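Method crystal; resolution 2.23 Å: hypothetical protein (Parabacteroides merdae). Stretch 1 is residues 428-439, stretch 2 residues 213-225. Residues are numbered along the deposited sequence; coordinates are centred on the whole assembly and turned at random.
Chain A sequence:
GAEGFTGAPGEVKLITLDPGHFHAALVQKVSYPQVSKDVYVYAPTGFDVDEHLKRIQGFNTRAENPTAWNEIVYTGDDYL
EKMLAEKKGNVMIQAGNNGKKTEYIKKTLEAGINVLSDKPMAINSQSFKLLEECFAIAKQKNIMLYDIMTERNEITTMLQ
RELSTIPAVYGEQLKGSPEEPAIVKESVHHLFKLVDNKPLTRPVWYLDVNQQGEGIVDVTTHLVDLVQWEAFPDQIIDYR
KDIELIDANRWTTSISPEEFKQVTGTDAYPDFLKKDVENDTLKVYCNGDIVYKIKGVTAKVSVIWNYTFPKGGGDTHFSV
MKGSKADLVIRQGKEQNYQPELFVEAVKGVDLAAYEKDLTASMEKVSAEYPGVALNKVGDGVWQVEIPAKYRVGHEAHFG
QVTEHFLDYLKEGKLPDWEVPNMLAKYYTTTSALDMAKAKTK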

# COMPACT_ATOMS: atom_id res chain seq x y z
N TYR A 428 -12.58 -4.21 -4.93
CA TYR A 428 -13.48 -5.28 -5.37
C TYR A 428 -12.70 -6.60 -5.42
O TYR A 428 -13.18 -7.63 -4.93
CB TYR A 428 -14.09 -5.00 -6.74
CG TYR A 428 -14.90 -6.16 -7.27
CD1 TYR A 428 -16.19 -6.39 -6.83
CD2 TYR A 428 -14.36 -7.05 -8.20
CE1 TYR A 428 -16.94 -7.46 -7.30
CE2 TYR A 428 -15.10 -8.12 -8.68
CZ TYR A 428 -16.38 -8.32 -8.22
OH TYR A 428 -17.11 -9.39 -8.70
N THR A 429 -11.51 -6.56 -6.00
CA THR A 429 -10.66 -7.74 -6.11
C THR A 429 -10.35 -8.33 -4.73
O THR A 429 -10.56 -9.53 -4.50
CB THR A 429 -9.36 -7.45 -6.89
OG1 THR A 429 -9.67 -6.79 -8.13
CG2 THR A 429 -8.60 -8.73 -7.18
N THR A 430 -9.88 -7.51 -3.79
CA THR A 430 -9.46 -8.02 -2.49
C THR A 430 -10.61 -8.54 -1.63
O THR A 430 -10.51 -9.63 -1.06
CB THR A 430 -8.69 -6.98 -1.67
OG1 THR A 430 -9.48 -5.80 -1.50
CG2 THR A 430 -7.37 -6.63 -2.36
N THR A 431 -11.69 -7.77 -1.53
CA THR A 431 -12.83 -8.18 -0.69
C THR A 431 -13.58 -9.40 -1.26
O THR A 431 -14.05 -10.24 -0.50
CB THR A 431 -13.81 -7.02 -0.45
OG1 THR A 431 -14.26 -6.50 -1.70
CG2 THR A 431 -13.13 -5.92 0.35
N SER A 432 -13.66 -9.50 -2.58
CA SER A 432 -14.25 -10.68 -3.23
C SER A 432 -13.43 -11.95 -2.97
O SER A 432 -13.99 -13.03 -2.81
CB SER A 432 -14.36 -10.47 -4.75
OG SER A 432 -15.30 -9.46 -5.04
N ALA A 433 -12.11 -11.80 -2.92
CA ALA A 433 -11.22 -12.92 -2.64
C ALA A 433 -11.41 -13.42 -1.21
O ALA A 433 -11.36 -14.63 -0.97
CB ALA A 433 -9.77 -12.52 -2.89
N LEU A 434 -11.63 -12.50 -0.27
CA LEU A 434 -11.89 -12.90 1.11
C LEU A 434 -13.09 -13.83 1.19
O LEU A 434 -13.05 -14.84 1.86
CB LEU A 434 -12.10 -11.68 2.01
CG LEU A 434 -12.40 -11.97 3.48
CD1 LEU A 434 -11.25 -12.72 4.13
CD2 LEU A 434 -12.71 -10.68 4.22
N ASP A 435 -14.16 -13.46 0.49
CA ASP A 435 -15.39 -14.27 0.45
C ASP A 435 -15.17 -15.64 -0.19
O ASP A 435 -15.62 -16.66 0.33
CB ASP A 435 -16.50 -13.52 -0.29
CG ASP A 435 -17.04 -12.34 0.50
OD1 ASP A 435 -16.79 -12.27 1.73
OD2 ASP A 435 -17.74 -11.49 -0.09
N MSE A 436 -14.47 -15.67 -1.33
CA MSE A 436 -14.13 -16.92 -2.01
C MSE A 436 -13.28 -17.77 -1.11
O MSE A 436 -13.55 -18.97 -0.95
CB MSE A 436 -13.38 -16.59 -3.31
CG MSE A 436 -12.79 -17.84 -3.96
SE MSE A 436 -12.29 -17.43 -5.82
CE MSE A 436 -14.12 -17.44 -6.55
N ALA A 437 -12.26 -17.17 -0.50
CA ALA A 437 -11.38 -17.89 0.42
C ALA A 437 -12.15 -18.48 1.59
O ALA A 437 -11.84 -19.58 2.04
CB ALA A 437 -10.28 -16.97 0.92
N LYS A 438 -13.15 -17.75 2.07
CA LYS A 438 -13.96 -18.19 3.21
C LYS A 438 -15.02 -19.23 2.86
O LYS A 438 -15.54 -19.89 3.74
CB LYS A 438 -14.63 -16.99 3.89
CG LYS A 438 -13.69 -16.21 4.79
CD LYS A 438 -14.44 -15.24 5.68
CE LYS A 438 -13.54 -14.76 6.81
NZ LYS A 438 -14.26 -13.81 7.70
N ALA A 439 -15.35 -19.35 1.57
CA ALA A 439 -16.34 -20.31 1.10
C ALA A 439 -15.77 -21.73 0.96
O ALA A 439 -16.52 -22.69 0.83
CB ALA A 439 -16.94 -19.84 -0.22
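Stretch 2 (213-225) GEGIVDVTTHLVD

Stretch 2 begins as a loop and ends in a helix, 220-225, which continues later in the chain. Its axis passes 9.9 Å from that of helix 428-439, and the N-to-C directions make an angle of 125°. No direct hydrogen bond joins the stretches, and 476 Å² is buried between them, both sides summed. Gly213 has positive phi (98°); at these backbone angles a CB would jam against the preceding carbonyl and lie near Val217 CG2.

Closest in register are Thr430 and Val217, with CA atoms 5.0 Å apart. Thr430 points toward stretch 2 with chi1 p, which carries OG1 to a water: the water accepts from Thr430 OG1 at 2.6 Å and donates to Val217 O at 2.7 Å, bridging the two stretches. Its methyl, Thr430 CG2, is 3.5 Å from Thr220 OG1 and 4.2 Å from Val224 CG2. Thr220 is also p, and its hydroxyl turns back on its own stretch, Thr220 OG1 donating to Ile216 O at 2.6 Å. Val224, in the t rotamer, also meets Thr429, with Val224 CG1 4.1 Å from Thr429 CB.

Ile216 adopts the extended t,t rotamer, which carries CD1 over the small residues of the helix, 3.9 Å from Ala433 CB and 4.0 Å from Ala437 CB. Leu434 leaves its helix sideways, but its t,p conformation brings the side-chain end nearer: Leu434 CD1 lies 3.7 Å from Ile216 CG2 and 3.6 Å from Glu214 CD. Val217 CG1 packs 3.9 Å from Leu434 CB. At the margin, Lys438 starts sideways with chi1 m and then runs extended, so that Lys438 NZ forms a long salt bridge of 3.9 Å with Glu214 OE2, a carboxylate oxygen also hydrogen-bonded elsewhere in the structure.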

# COMPACT_ATOMS: atom_id res chain seq x y z
N GLY A 213 -8.04 -6.24 9.49
CA GLY A 213 -8.33 -6.87 8.20
C GLY A 213 -7.52 -8.15 8.05
O GLY A 213 -6.46 -8.30 8.67
N GLU A 214 -8.01 -9.07 7.23
CA GLU A 214 -7.28 -10.31 7.00
C GLU A 214 -6.06 -10.05 6.12
O GLU A 214 -6.00 -9.05 5.42
CB GLU A 214 -8.18 -11.36 6.33
CG GLU A 214 -9.33 -11.83 7.20
CD GLU A 214 -9.52 -13.35 7.22
OE1 GLU A 214 -8.78 -14.07 6.50
OE2 GLU A 214 -10.41 -13.81 7.96
N GLY A 215 -5.10 -10.96 6.15
CA GLY A 215 -3.92 -10.83 5.29
C GLY A 215 -4.27 -10.65 3.81
O GLY A 215 -3.64 -9.87 3.10
N ILE A 216 -5.31 -11.36 3.38
CA ILE A 216 -5.73 -11.37 1.99
C ILE A 216 -6.33 -10.03 1.51
O ILE A 216 -6.48 -9.83 0.31
CB ILE A 216 -6.69 -12.56 1.73
CG1 ILE A 216 -6.87 -12.84 0.24
CG2 ILE A 216 -8.05 -12.33 2.38
CD1 ILE A 216 -7.67 -14.09 -0.03
N VAL A 217 -6.65 -9.11 2.42
CA VAL A 217 -7.24 -7.81 2.03
C VAL A 217 -6.35 -6.61 2.37
O VAL A 217 -6.69 -5.47 2.05
CB VAL A 217 -8.65 -7.59 2.67
CG1 VAL A 217 -9.52 -8.82 2.46
CG2 VAL A 217 -8.56 -7.24 4.15
N ASP A 218 -5.21 -6.87 3.00
CA ASP A 218 -4.37 -5.82 3.58
C ASP A 218 -3.21 -5.49 2.62
O ASP A 218 -3.35 -4.63 1.76
CB ASP A 218 -3.92 -6.27 4.97
CG ASP A 218 -3.08 -5.23 5.69
OD1 ASP A 218 -3.05 -4.07 5.22
OD2 ASP A 218 -2.46 -5.58 6.74
N VAL A 219 -2.08 -6.17 2.74
CA VAL A 219 -0.92 -5.89 1.88
C VAL A 219 -1.23 -6.20 0.42
O VAL A 219 -0.63 -5.59 -0.46
CB VAL A 219 0.34 -6.66 2.37
CG1 VAL A 219 1.45 -6.70 1.32
CG2 VAL A 219 0.86 -6.03 3.65
N THR A 220 -2.17 -7.12 0.16
CA THR A 220 -2.58 -7.44 -1.22
C THR A 220 -3.08 -6.20 -1.96
O THR A 220 -3.02 -6.12 -3.20
CB THR A 220 -3.73 -8.47 -1.27
OG1 THR A 220 -4.82 -7.99 -0.47
CG2 THR A 220 -3.28 -9.84 -0.76
N THR A 221 -3.64 -5.26 -1.22
CA THR A 221 -4.04 -3.97 -1.78
C THR A 221 -2.91 -3.41 -2.65
O THR A 221 -3.11 -3.12 -3.82
CB THR A 221 -4.44 -3.00 -0.66
OG1 THR A 221 -5.59 -3.52 0.01
CG2 THR A 221 -4.77 -1.61 -1.19
N HIS A 222 -1.71 -3.30 -2.07
CA HIS A 222 -0.53 -2.85 -2.82
C HIS A 222 -0.28 -3.69 -4.08
O HIS A 222 0.03 -3.14 -5.14
CB HIS A 222 0.73 -2.92 -1.97
CG HIS A 222 0.76 -1.97 -0.82
ND1 HIS A 222 0.47 -0.63 -0.95
CD2 HIS A 222 1.07 -2.17 0.49
CE1 HIS A 222 0.59 -0.04 0.23
NE2 HIS A 222 0.95 -0.95 1.12
N LEU A 223 -0.39 -5.01 -3.95
CA LEU A 223 -0.00 -5.90 -5.05
C LEU A 223 -1.03 -5.82 -6.17
O LEU A 223 -0.66 -5.73 -7.34
CB LEU A 223 0.20 -7.35 -4.57
CG LEU A 223 1.24 -7.55 -3.47
CD1 LEU A 223 1.39 -9.02 -3.14
CD2 LEU A 223 2.59 -6.95 -3.86
N VAL A 224 -2.30 -5.82 -5.81
CA VAL A 224 -3.39 -5.69 -6.77
C VAL A 224 -3.28 -4.36 -7.51
O VAL A 224 -3.47 -4.31 -8.73
CB VAL A 224 -4.76 -5.85 -6.08
CG1 VAL A 224 -5.90 -5.33 -6.96
CG2 VAL A 224 -5.00 -7.31 -5.73
N ASP A 225 -2.97 -3.29 -6.77
CA ASP A 225 -2.76 -1.97 -7.35
C ASP A 225 -1.59 -1.98 -8.32
O ASP A 225 -1.66 -1.37 -9.37
CB ASP A 225 -2.48 -0.92 -6.27
CG ASP A 225 -2.34 0.49 -6.84
OD1 ASP A 225 -3.34 1.01 -7.37
OD2 ASP A 225 -1.23 1.07 -6.78
O HOH W 1 -8.86 -4.62 0.70